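378aa long hypothetical citrate synthase (Sulfolobus tokodaii, PDB 1VGM) is a hypothetical protein of the citrate synthase family, a largely helical enzyme fold that is present here as a two-chain assembly. Local coordinates at residues E47-H50 with L51-G55; E56-R60 with Q61-Q65; N64-K67 with G68-E72. All coordinates share one frame; numbering follows the deposited sequence.

Overall arrangement
The three contacts follow one another along two consecutive helices, 45-54 and 60-71, and the short linker 55-59 that joins them. Contact 1 is the last turns of the first helix, contact 2 the linker and the capped start of the second, and contact 3 the end of that second helix. Centres of contacts 1 and 2 lie about 9 Å apart, those of 2 and 3 about 10 Å, and those of 1 and 3 about 13 Å. His50 ties the first two together, ND1 lying 2.7 Å from Glu56 O, while Ile66 of contact 3 packs on His50 and Tyr54 of contact 1. Contacts 1 and 2 also reach the second subunit.

Contact 1: E47-H50 with L51-G55; sequences ELIH and LMLYG
His50 and Tyr54, one helical turn apart, lay their rings over each other in an offset stack, with centroids 4.7 Å apart and planes only 10° from parallel. The shift between the rings brings the tyrosine CB, rather than its ring centre, above the imidazole: this methylene sits 3.8 Å from the His50 centroid in a CH-pi contact. With CG anti to the backbone N (chi1 -175°), His50 holds its ring beside its own carbonyl carbon, on the side from which Tyr54 comes. Hydrogen bonds to Glu56, for the imidazole, and from Tyr54 OH to Glu119 also fix the two rings. Backbone i to i+4 bonds run through these closing turns of helix 45-54 in the largely helical citrate synthase fold, and Gly55, with positive phi, ends the helix. Its N makes a weak bond to His50 O, which already accepts from Tyr54 N at 2.8 Å. Elsewhere round the helix the bumps are aliphatic. Leu48 CD1 rests in the notch formed by two residues of the next turn, 3.5 Å from Met52 CG and 3.9 Å from Leu51 CD2. Ile49 CG2 and Leu53 CD1 meet at 3.7 Å, the two side chains lying alongside and pointing the same way, and Leu341 of helix 331-353 packs on Leu48, Ile49 and Met52.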
# COMPACT_ATOMS: atom_id res chain seq x y z
N GLU A 47 18.15 8.15 19.85
CA GLU A 47 18.80 6.95 20.37
C GLU A 47 18.02 5.69 20.03
O GLU A 47 18.61 4.65 19.72
CB GLU A 47 19.00 7.08 21.88
CG GLU A 47 20.07 8.11 22.24
CD GLU A 47 20.08 8.44 23.72
OE1 GLU A 47 21.00 7.99 24.44
OE2 GLU A 47 19.18 9.17 24.16
N LEU A 48 16.69 5.78 20.07
CA LEU A 48 15.84 4.67 19.65
C LEU A 48 15.92 4.37 18.15
O LEU A 48 15.93 3.20 17.75
CB LEU A 48 14.38 4.95 20.02
CG LEU A 48 13.39 3.85 19.59
CD1 LEU A 48 13.85 2.48 20.12
CD2 LEU A 48 11.99 4.18 20.11
N ILE A 49 16.00 5.41 17.33
CA ILE A 49 16.29 5.21 15.91
C ILE A 49 17.51 4.32 15.74
O ILE A 49 17.46 3.34 15.00
CB ILE A 49 16.57 6.56 15.19
CG1 ILE A 49 15.30 7.39 15.13
CG2 ILE A 49 17.08 6.30 13.78
CD1 ILE A 49 15.54 8.82 14.62
N HIS A 50 18.60 4.64 16.43
CA HIS A 50 19.85 3.89 16.27
C HIS A 50 19.69 2.48 16.84
O HIS A 50 20.21 1.50 16.30
CB HIS A 50 21.01 4.60 16.97
CG HIS A 50 22.34 3.96 16.75
ND1 HIS A 50 22.76 2.85 17.46
CD2 HIS A 50 23.35 4.26 15.89
CE1 HIS A 50 23.97 2.50 17.05
NE2 HIS A 50 24.35 3.34 16.10
N LEU A 51 18.96 2.37 17.95
CA LEU A 51 18.71 1.07 18.57
C LEU A 51 17.95 0.17 17.60
O LEU A 51 18.37 -0.96 17.32
CB LEU A 51 17.92 1.26 19.87
CG LEU A 51 17.49 0.03 20.68
CD1 LEU A 51 18.72 -0.77 21.12
CD2 LEU A 51 16.68 0.50 21.89
N MET A 52 16.82 0.67 17.08
CA MET A 52 15.97 -0.15 16.22
C MET A 52 16.65 -0.53 14.91
O MET A 52 16.47 -1.64 14.42
CB MET A 52 14.64 0.56 15.92
CG MET A 52 13.68 0.68 17.11
SD MET A 52 13.38 -0.86 18.03
CE MET A 52 11.66 -1.10 17.77
N LEU A 53 17.42 0.39 14.33
CA LEU A 53 17.96 0.15 12.99
C LEU A 53 19.30 -0.57 13.05
O LEU A 53 19.55 -1.50 12.28
CB LEU A 53 18.12 1.48 12.24
CG LEU A 53 16.81 2.21 11.89
CD1 LEU A 53 17.13 3.56 11.26
CD2 LEU A 53 15.98 1.36 10.94
N TYR A 54 20.15 -0.15 13.98
CA TYR A 54 21.51 -0.69 14.07
C TYR A 54 21.64 -1.76 15.15
O TYR A 54 22.56 -2.58 15.11
CB TYR A 54 22.51 0.45 14.34
CG TYR A 54 22.62 1.45 13.20
CD1 TYR A 54 21.66 2.44 13.02
CD2 TYR A 54 23.68 1.38 12.29
CE1 TYR A 54 21.75 3.35 11.97
CE2 TYR A 54 23.78 2.29 11.22
CZ TYR A 54 22.80 3.27 11.07
OH TYR A 54 22.89 4.17 10.03
N GLY A 55 20.72 -1.78 16.12
CA GLY A 55 20.65 -2.90 17.04
C GLY A 55 21.08 -2.60 18.47
O GLY A 55 20.73 -3.34 19.39

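Contact 2: E56-R60 with Q61-Q65; sequences ELPNR and QQLNQ
A capping box opens helix 60-71, formed by Asn59 at the N-cap and Gln62 three residues on. Asn59 OD1 accepts from Gln62 N at 2.7 Å in an almost straight bond, and the Gln62 side chain completes the box: its OE1 accepts from Asn59 N at 2.9 Å through a lone pair in the amide plane. Asn59 reaches the start of the helix because its CG lies between the backbone N and the carbonyl carbon (chi1 61°). Its amide is stacked against those of Gln61 and Gln62, turned 9° from the first and 22° from the second. Pro58, just before the cap, lays its ring against the first turn, with CB 3.7 Å from Gln62 CB and CG 3.9 Å from Leu63 CB, and also packs on His50. Arg378 of the second subunit bonds to Pro58 O, and Ile375 of that subunit packs on Arg60 and Leu63, placing the cap at the dimer interface. The Arg60 chain bends at chi2 and chi3, bringing the edge of its guanidinium to Leu63 CD2. One water donates to both Leu57 O, at 2.8 Å, and Gln62 OE1, at 2.7 Å, so that OE1 receives a second bond beside the one from Asn59 N.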
# COMPACT_ATOMS: atom_id res chain seq x y z
N GLU A 56 21.84 -1.52 18.67
CA GLU A 56 22.25 -1.12 20.02
C GLU A 56 21.97 0.35 20.27
O GLU A 56 21.78 1.13 19.34
CB GLU A 56 23.75 -1.39 20.22
CG GLU A 56 24.19 -2.80 19.88
CD GLU A 56 23.72 -3.82 20.89
OE1 GLU A 56 23.94 -5.03 20.66
OE2 GLU A 56 23.14 -3.42 21.93
N LEU A 57 21.96 0.74 21.55
CA LEU A 57 22.01 2.15 21.92
C LEU A 57 23.31 2.74 21.42
O LEU A 57 24.36 2.11 21.50
CB LEU A 57 21.93 2.29 23.44
CG LEU A 57 20.59 1.80 24.01
CD1 LEU A 57 20.64 1.79 25.53
CD2 LEU A 57 19.46 2.71 23.50
N PRO A 58 23.26 3.97 20.88
CA PRO A 58 24.47 4.53 20.28
C PRO A 58 25.39 5.12 21.34
O PRO A 58 24.93 5.59 22.38
CB PRO A 58 23.93 5.59 19.34
CG PRO A 58 22.72 6.10 20.06
CD PRO A 58 22.12 4.89 20.77
N ASN A 59 26.70 5.10 21.08
CA ASN A 59 27.60 5.95 21.83
C ASN A 59 27.50 7.36 21.30
O ASN A 59 26.75 7.63 20.36
CB ASN A 59 29.05 5.45 21.72
CG ASN A 59 29.57 5.46 20.29
OD1 ASN A 59 29.29 6.38 19.52
ND2 ASN A 59 30.34 4.44 19.93
N ARG A 60 28.25 8.27 21.90
CA ARG A 60 28.15 9.68 21.56
C ARG A 60 28.45 9.90 20.08
O ARG A 60 27.78 10.69 19.41
CB ARG A 60 29.11 10.50 22.43
CG ARG A 60 29.20 11.97 22.05
CD ARG A 60 27.99 12.74 22.54
NE ARG A 60 27.89 12.73 24.00
CZ ARG A 60 26.75 12.66 24.67
NH1 ARG A 60 26.75 12.73 25.99
NH2 ARG A 60 25.61 12.51 24.01
N GLN A 61 29.46 9.21 19.56
CA GLN A 61 29.84 9.39 18.16
C GLN A 61 28.72 8.92 17.23
O GLN A 61 28.33 9.64 16.31
CB GLN A 61 31.13 8.62 17.84
CG GLN A 61 32.29 9.00 18.74
CD GLN A 61 32.49 8.00 19.87
OE1 GLN A 61 33.30 7.07 19.76
NE2 GLN A 61 31.75 8.17 20.97
N GLN A 62 28.22 7.72 17.48
CA GLN A 62 27.13 7.16 16.68
C GLN A 62 25.86 8.01 16.77
O GLN A 62 25.19 8.21 15.76
CB GLN A 62 26.83 5.72 17.11
CG GLN A 62 28.01 4.77 16.86
CD GLN A 62 27.89 3.46 17.63
OE1 GLN A 62 27.40 3.43 18.76
NE2 GLN A 62 28.34 2.38 17.02
N LEU A 63 25.53 8.50 17.96
CA LEU A 63 24.36 9.36 18.13
C LEU A 63 24.51 10.65 17.34
O LEU A 63 23.56 11.13 16.73
CB LEU A 63 24.14 9.69 19.61
CG LEU A 63 23.01 10.65 19.99
CD1 LEU A 63 21.68 10.18 19.42
CD2 LEU A 63 22.92 10.74 21.50
N ASN A 64 25.72 11.21 17.33
CA ASN A 64 25.97 12.43 16.55
C ASN A 64 25.86 12.18 15.05
O ASN A 64 25.52 13.08 14.28
CB ASN A 64 27.34 13.01 16.89
CG ASN A 64 27.31 13.88 18.14
OD1 ASN A 64 26.27 14.43 18.49
ND2 ASN A 64 28.45 14.00 18.82
N GLN A 65 26.16 10.96 14.63
CA GLN A 65 25.97 10.60 13.24
C GLN A 65 24.48 10.53 12.87
O GLN A 65 24.09 11.04 11.82
CB GLN A 65 26.68 9.27 12.95
CG GLN A 65 28.20 9.42 12.95
CD GLN A 65 28.94 8.10 12.82
OE1 GLN A 65 28.65 7.13 13.52
NE2 GLN A 65 29.93 8.07 11.94
O HOH W 1 26.67 1.32 20.21

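Contact 3: N64-K67 with G68-E72; sequences NQIK and GIINE
Ile66 and Ile70 make the tight side of this contact, meeting one helical turn apart through Ile66 CG2 and Ile70 CD1 at 3.7 Å. The touch is between branches of different kinds: the short gamma methyl of Ile66 is met by the delta methyl that ends the longer arm of Ile70. That arm lies anti to the carbonyl carbon of Ile70 (chi1 -72°), beside its backbone N, and therefore runs back along the preceding turn, with CG1 only 3.4 Å from Ile66 O. The same oxygen accepts Ile70 N in a nearly straight bond of 175°. Both residues are buried against helix 45-54, Ile70 packing on Glu46 and Ile49. The pair thus forms part of the seam between two consecutive helices of the largely helical citrate synthase fold. Ile69, next to it, follows a similar course on a more open flank: its CG1 passes 3.5 Å from Gln65 O, and the side chain packs on Glu119, Val122 and Gln123 of helix 117-139.

On the looser side, contact between the segments is mainly a matter of backbone. Asn64 and Gln65 are exposed and their side chains lead away from the following turn, though the carbonyl groups accept Gly68 N and Ile69 N respectively. Lys67 extends fully beyond CG, carrying its amine away from the next turn. Asn71 folds its amide back over the Lys67 carbonyl, with ND2 at 3.0 Å from Lys67 O but badly angled for a hydrogen bond; the bond to that oxygen comes instead from Asn71 N, at 2.9 Å. Past Asn71 the chain leaves the helix at Glu72, whose N bonds to Ile69 O at 3.3 Å.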
# COMPACT_ATOMS: atom_id res chain seq x y z
N ASN A 64 25.72 11.21 17.33
CA ASN A 64 25.97 12.43 16.55
C ASN A 64 25.86 12.18 15.05
O ASN A 64 25.52 13.08 14.28
CB ASN A 64 27.34 13.01 16.89
CG ASN A 64 27.31 13.88 18.14
OD1 ASN A 64 26.27 14.43 18.49
ND2 ASN A 64 28.45 14.00 18.82
N GLN A 65 26.16 10.96 14.63
CA GLN A 65 25.97 10.60 13.24
C GLN A 65 24.48 10.53 12.87
O GLN A 65 24.09 11.04 11.82
CB GLN A 65 26.68 9.27 12.95
CG GLN A 65 28.20 9.42 12.95
CD GLN A 65 28.94 8.10 12.82
OE1 GLN A 65 28.65 7.13 13.52
NE2 GLN A 65 29.93 8.07 11.94
N ILE A 66 23.66 9.93 13.73
CA ILE A 66 22.21 9.96 13.53
C ILE A 66 21.69 11.38 13.37
O ILE A 66 20.97 11.68 12.42
CB ILE A 66 21.44 9.32 14.72
CG1 ILE A 66 21.88 7.87 14.92
CG2 ILE A 66 19.93 9.39 14.45
CD1 ILE A 66 21.48 6.96 13.77
N LYS A 67 22.05 12.25 14.31
CA LYS A 67 21.58 13.64 14.29
C LYS A 67 22.06 14.37 13.02
O LYS A 67 21.33 15.18 12.45
CB LYS A 67 22.07 14.38 15.55
CG LYS A 67 21.56 13.77 16.85
CD LYS A 67 22.07 14.50 18.08
CE LYS A 67 21.29 14.07 19.33
NZ LYS A 67 21.79 14.68 20.60
N GLY A 68 23.28 14.07 12.60
CA GLY A 68 23.80 14.64 11.37
C GLY A 68 23.03 14.26 10.11
O GLY A 68 22.78 15.09 9.25
N ILE A 69 22.63 12.99 10.00
CA ILE A 69 21.81 12.58 8.87
C ILE A 69 20.45 13.26 8.93
O ILE A 69 19.97 13.79 7.93
CB ILE A 69 21.63 11.05 8.85
CG1 ILE A 69 22.98 10.37 8.60
CG2 ILE A 69 20.62 10.67 7.77
CD1 ILE A 69 23.00 8.88 8.94
N ILE A 70 19.82 13.22 10.10
CA ILE A 70 18.53 13.86 10.28
C ILE A 70 18.59 15.30 9.81
O ILE A 70 17.78 15.73 8.98
CB ILE A 70 18.08 13.83 11.77
CG1 ILE A 70 17.68 12.40 12.15
CG2 ILE A 70 16.91 14.77 11.99
CD1 ILE A 70 17.56 12.16 13.64
N ASN A 71 19.55 16.04 10.35
CA ASN A 71 19.55 17.50 10.22
C ASN A 71 19.85 17.94 8.79
O ASN A 71 19.55 19.08 8.42
CB ASN A 71 20.58 18.12 11.17
CG ASN A 71 20.06 18.23 12.59
OD1 ASN A 71 18.88 18.55 12.81
ND2 ASN A 71 20.92 17.97 13.56
N GLU A 72 20.43 17.05 8.00
CA GLU A 72 20.72 17.37 6.61
C GLU A 72 19.66 16.82 5.65
O GLU A 72 19.83 16.90 4.43
CB GLU A 72 22.11 16.84 6.21
CG GLU A 72 22.18 15.33 6.00
CD GLU A 72 23.61 14.83 5.85
OE1 GLU A 72 23.81 13.59 5.82
OE2 GLU A 72 24.53 15.66 5.76